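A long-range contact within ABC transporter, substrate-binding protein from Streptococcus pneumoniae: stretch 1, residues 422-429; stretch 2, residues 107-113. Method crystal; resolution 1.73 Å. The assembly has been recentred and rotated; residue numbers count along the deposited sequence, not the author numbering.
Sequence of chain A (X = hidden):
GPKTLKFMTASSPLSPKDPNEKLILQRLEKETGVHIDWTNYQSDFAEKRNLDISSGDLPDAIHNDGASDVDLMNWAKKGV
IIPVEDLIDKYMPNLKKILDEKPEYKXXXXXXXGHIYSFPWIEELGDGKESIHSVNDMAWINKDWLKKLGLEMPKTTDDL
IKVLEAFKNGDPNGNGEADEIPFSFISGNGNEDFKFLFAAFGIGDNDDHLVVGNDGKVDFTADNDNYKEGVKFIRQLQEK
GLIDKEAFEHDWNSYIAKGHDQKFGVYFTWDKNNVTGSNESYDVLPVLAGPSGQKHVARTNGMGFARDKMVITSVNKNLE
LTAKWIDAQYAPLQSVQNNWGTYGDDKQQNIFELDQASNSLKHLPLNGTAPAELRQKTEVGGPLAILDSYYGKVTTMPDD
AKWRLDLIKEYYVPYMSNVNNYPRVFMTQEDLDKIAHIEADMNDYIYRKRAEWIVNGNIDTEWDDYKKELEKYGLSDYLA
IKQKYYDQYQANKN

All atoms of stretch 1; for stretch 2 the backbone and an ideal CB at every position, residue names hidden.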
# COMPACT_ATOMS: atom_id res chain seq x y z
N TYR A 422 5.31 11.73 2.52
CA TYR A 422 6.38 11.39 3.47
C TYR A 422 7.12 10.15 2.97
O TYR A 422 6.46 9.10 2.75
CB TYR A 422 5.83 11.12 4.90
CG TYR A 422 7.00 11.09 5.87
CD1 TYR A 422 7.54 12.26 6.35
CD2 TYR A 422 7.63 9.89 6.22
CE1 TYR A 422 8.65 12.25 7.19
CE2 TYR A 422 8.77 9.87 7.04
CZ TYR A 422 9.27 11.05 7.51
OH TYR A 422 10.37 11.02 8.36
N PRO A 423 8.45 10.22 2.79
CA PRO A 423 9.17 9.12 2.17
C PRO A 423 9.42 7.95 3.14
O PRO A 423 9.55 8.14 4.35
CB PRO A 423 10.47 9.76 1.73
CG PRO A 423 10.70 10.85 2.72
CD PRO A 423 9.34 11.36 3.10
N ARG A 424 9.53 6.76 2.58
CA ARG A 424 9.74 5.51 3.35
C ARG A 424 11.20 5.38 3.85
O ARG A 424 11.85 4.41 3.52
CB ARG A 424 9.45 4.30 2.43
CG ARG A 424 8.01 4.09 2.01
CD ARG A 424 7.15 4.12 3.25
NE ARG A 424 5.85 3.52 3.07
CZ ARG A 424 4.75 3.88 3.75
NH1 ARG A 424 4.77 4.86 4.64
NH2 ARG A 424 3.62 3.25 3.51
N VAL A 425 11.68 6.32 4.65
CA VAL A 425 13.09 6.39 5.03
C VAL A 425 13.46 5.22 5.93
O VAL A 425 12.61 4.71 6.62
CB VAL A 425 13.43 7.72 5.74
CG1 VAL A 425 13.46 8.84 4.72
CG2 VAL A 425 12.46 8.01 6.89
N PHE A 426 14.73 4.84 5.92
CA PHE A 426 15.32 3.86 6.79
C PHE A 426 15.95 4.55 8.02
O PHE A 426 16.95 5.22 7.91
CB PHE A 426 16.44 3.13 5.98
CG PHE A 426 16.86 1.81 6.53
CD1 PHE A 426 16.55 1.38 7.80
CD2 PHE A 426 17.64 0.97 5.71
CE1 PHE A 426 16.95 0.12 8.24
CE2 PHE A 426 18.05 -0.27 6.15
CZ PHE A 426 17.71 -0.71 7.41
N MET A 427 15.36 4.37 9.19
CA MET A 427 15.77 5.07 10.40
C MET A 427 16.78 4.23 11.21
O MET A 427 16.89 3.02 11.06
CB MET A 427 14.55 5.40 11.27
CG MET A 427 13.57 6.39 10.65
SD MET A 427 12.31 6.89 11.84
CE MET A 427 11.31 8.04 10.88
N THR A 428 17.48 4.90 12.11
CA THR A 428 18.32 4.17 13.06
C THR A 428 17.49 3.30 13.98
O THR A 428 16.26 3.52 14.18
CB THR A 428 19.15 5.10 13.94
OG1 THR A 428 18.28 5.94 14.72
CG2 THR A 428 20.09 5.91 13.11
N GLN A 429 18.17 2.34 14.62
CA GLN A 429 17.48 1.45 15.57
C GLN A 429 16.84 2.26 16.70
O GLN A 429 15.69 2.03 17.04
CB GLN A 429 18.45 0.36 16.10
CG GLN A 429 17.78 -0.87 16.70
CD GLN A 429 18.48 -2.20 16.33
OE1 GLN A 429 19.72 -2.28 16.23
NE2 GLN A 429 17.68 -3.24 16.10
N UNK A 107 18.31 6.21 -2.01
CA UNK A 107 18.19 6.80 -0.67
C UNK A 107 17.35 5.91 0.25
O UNK A 107 17.71 5.69 1.40
CB UNK A 107 17.57 8.20 -0.76
N UNK A 108 16.27 5.35 -0.27
CA UNK A 108 15.40 4.47 0.53
C UNK A 108 16.08 3.15 0.91
O UNK A 108 15.72 2.54 1.92
CB UNK A 108 14.11 4.17 -0.24
N UNK A 109 17.06 2.72 0.10
CA UNK A 109 17.75 1.47 0.30
C UNK A 109 18.88 1.60 1.32
O UNK A 109 19.31 0.59 1.89
CB UNK A 109 18.30 0.96 -1.03
N UNK A 110 19.32 2.81 1.60
CA UNK A 110 20.57 3.05 2.35
C UNK A 110 20.28 3.28 3.83
O UNK A 110 19.50 4.16 4.15
CB UNK A 110 21.32 4.25 1.77
N UNK A 111 20.92 2.51 4.70
CA UNK A 111 20.76 2.67 6.16
C UNK A 111 21.44 3.95 6.63
O UNK A 111 22.29 4.49 5.92
CB UNK A 111 21.34 1.47 6.91
N UNK A 112 21.07 4.47 7.81
CA UNK A 112 21.80 5.70 8.17
C UNK A 112 23.32 5.50 8.37
O UNK A 112 24.02 6.46 8.26
CB UNK A 112 21.20 6.28 9.45
N UNK A 113 23.83 4.29 8.57
CA UNK A 113 25.30 4.06 8.61
C UNK A 113 25.98 4.18 7.22
O UNK A 113 27.20 4.07 7.13
CB UNK A 113 25.58 2.67 9.19

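Stretch 1 runs past stretch 2 as an irregular segment, and what it offers is mostly apolar: the ring of Phe426, the carbon skeletons of Pro423 and Arg424, and the methyl of Thr428, interspersed with backbone carbonyls. No direct hydrogen bond joins the two stretches.

Position 107 has helical backbone angles, and its ideal CB points sideways, with nothing of stretch 1 within 5.5 Å. Stretch 1 therefore sets little constraint here, and many helix-compatible residues would suit. The deposited residue is Ala107, which contributes through its backbone: water 1 is 2.8 Å from Ala107 O through its O atom, and accepts from Phe426 N (2.9 Å from the same O), so a single water links the helix backbone to that of stretch 1.

At position 108, also helical, CA-to-CB is again sideways, but the ideal CB lies 4.4 Å from Arg424 O. Nearby are the CB atoms of Pro423 and Arg424, a shallow apolar surface that a flexible aliphatic side chain could reach; leucine, isoleucine or methionine would be reasonable. It is Leu108. With chi1 m and chi2 t, its end comes nearer to stretch 1 than its CB does: Leu108 CD2 approaches Pro423 CB at 4.4 Å and Arg424 CB at 4.3 Å, and packs 3.5 Å from Arg424 O. The guanidinium of Arg424 leads away, leaving the base of that side chain to meet the leucine.

Position 109 directs its CB away from stretch 1, so the contact hardly discriminates among side chains. The residue is Met109, whose carbonyl matters more here: Met109 O lies near the plane of the Phe426 ring, at its edge, 4.2 Å from Phe426 CD2.

Position 110 leaves the helical region, with phi/psi of -96/126, and its CB also points away. Many side chains would fit, since stretch 1 does not choose among them. Thr110 occupies it. Its carbonyl faces stretch 1, with Thr110 O 3.7 Å from Phe426 CB, and water 2 lies within hydrogen-bonding distance of Thr110 O (3.0 Å from the water O) and Phe426 O (2.9 Å from the same O), a second water bridge.

At position 111 the ideal CB already lies 3.8 Å from Phe426 CE2, so a small apolar group can use the aromatic surface without further reach. Alanine suits this well, and other small apolar residues might also; Ala111 is found. Its CB sits over one ring face, 4.1 Å from the centroid of the Phe426 ring and 26° off the normal, a CH-pi contact.

Position 112 points toward stretch 1, its ideal CB 3.8 Å from Thr428 CG2. A phi of -63° permits proline, while valine or another compact apolar residue could also meet the methyl. Pro112 places its CG 3.3 Å from Phe426 O and 3.7 Å from Thr428 CG2, its ring lying against backbone as well as methyl.

Position 113 has no contact with stretch 1, leaving the choice open. Asp113 OD2 is hydrogen-bonded elsewhere in the structure.

Stretch 2 107-113: ALMTAPD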
# COMPACT_ATOMS: atom_id res chain seq x y z
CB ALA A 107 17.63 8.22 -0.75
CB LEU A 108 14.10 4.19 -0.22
CG LEU A 108 13.16 5.36 -0.56
CD1 LEU A 108 11.90 4.84 -1.22
CD2 LEU A 108 12.81 6.21 0.65
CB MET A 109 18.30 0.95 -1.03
CG MET A 109 17.23 0.52 -2.02
SD MET A 109 17.96 0.24 -3.65
CE MET A 109 19.17 -1.03 -3.37
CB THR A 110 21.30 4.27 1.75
OG1 THR A 110 21.64 3.99 0.39
CG2 THR A 110 22.59 4.55 2.46
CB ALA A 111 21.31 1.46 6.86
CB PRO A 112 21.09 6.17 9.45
CG PRO A 112 19.80 5.42 9.50
CD PRO A 112 20.07 4.11 8.83
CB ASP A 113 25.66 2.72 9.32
CG ASP A 113 25.28 1.44 8.51
OD1 ASP A 113 24.71 1.59 7.40
OD2 ASP A 113 25.53 0.28 8.97
O HOH W 1 16.48 5.89 3.86
O HOH W 2 18.64 6.43 5.92
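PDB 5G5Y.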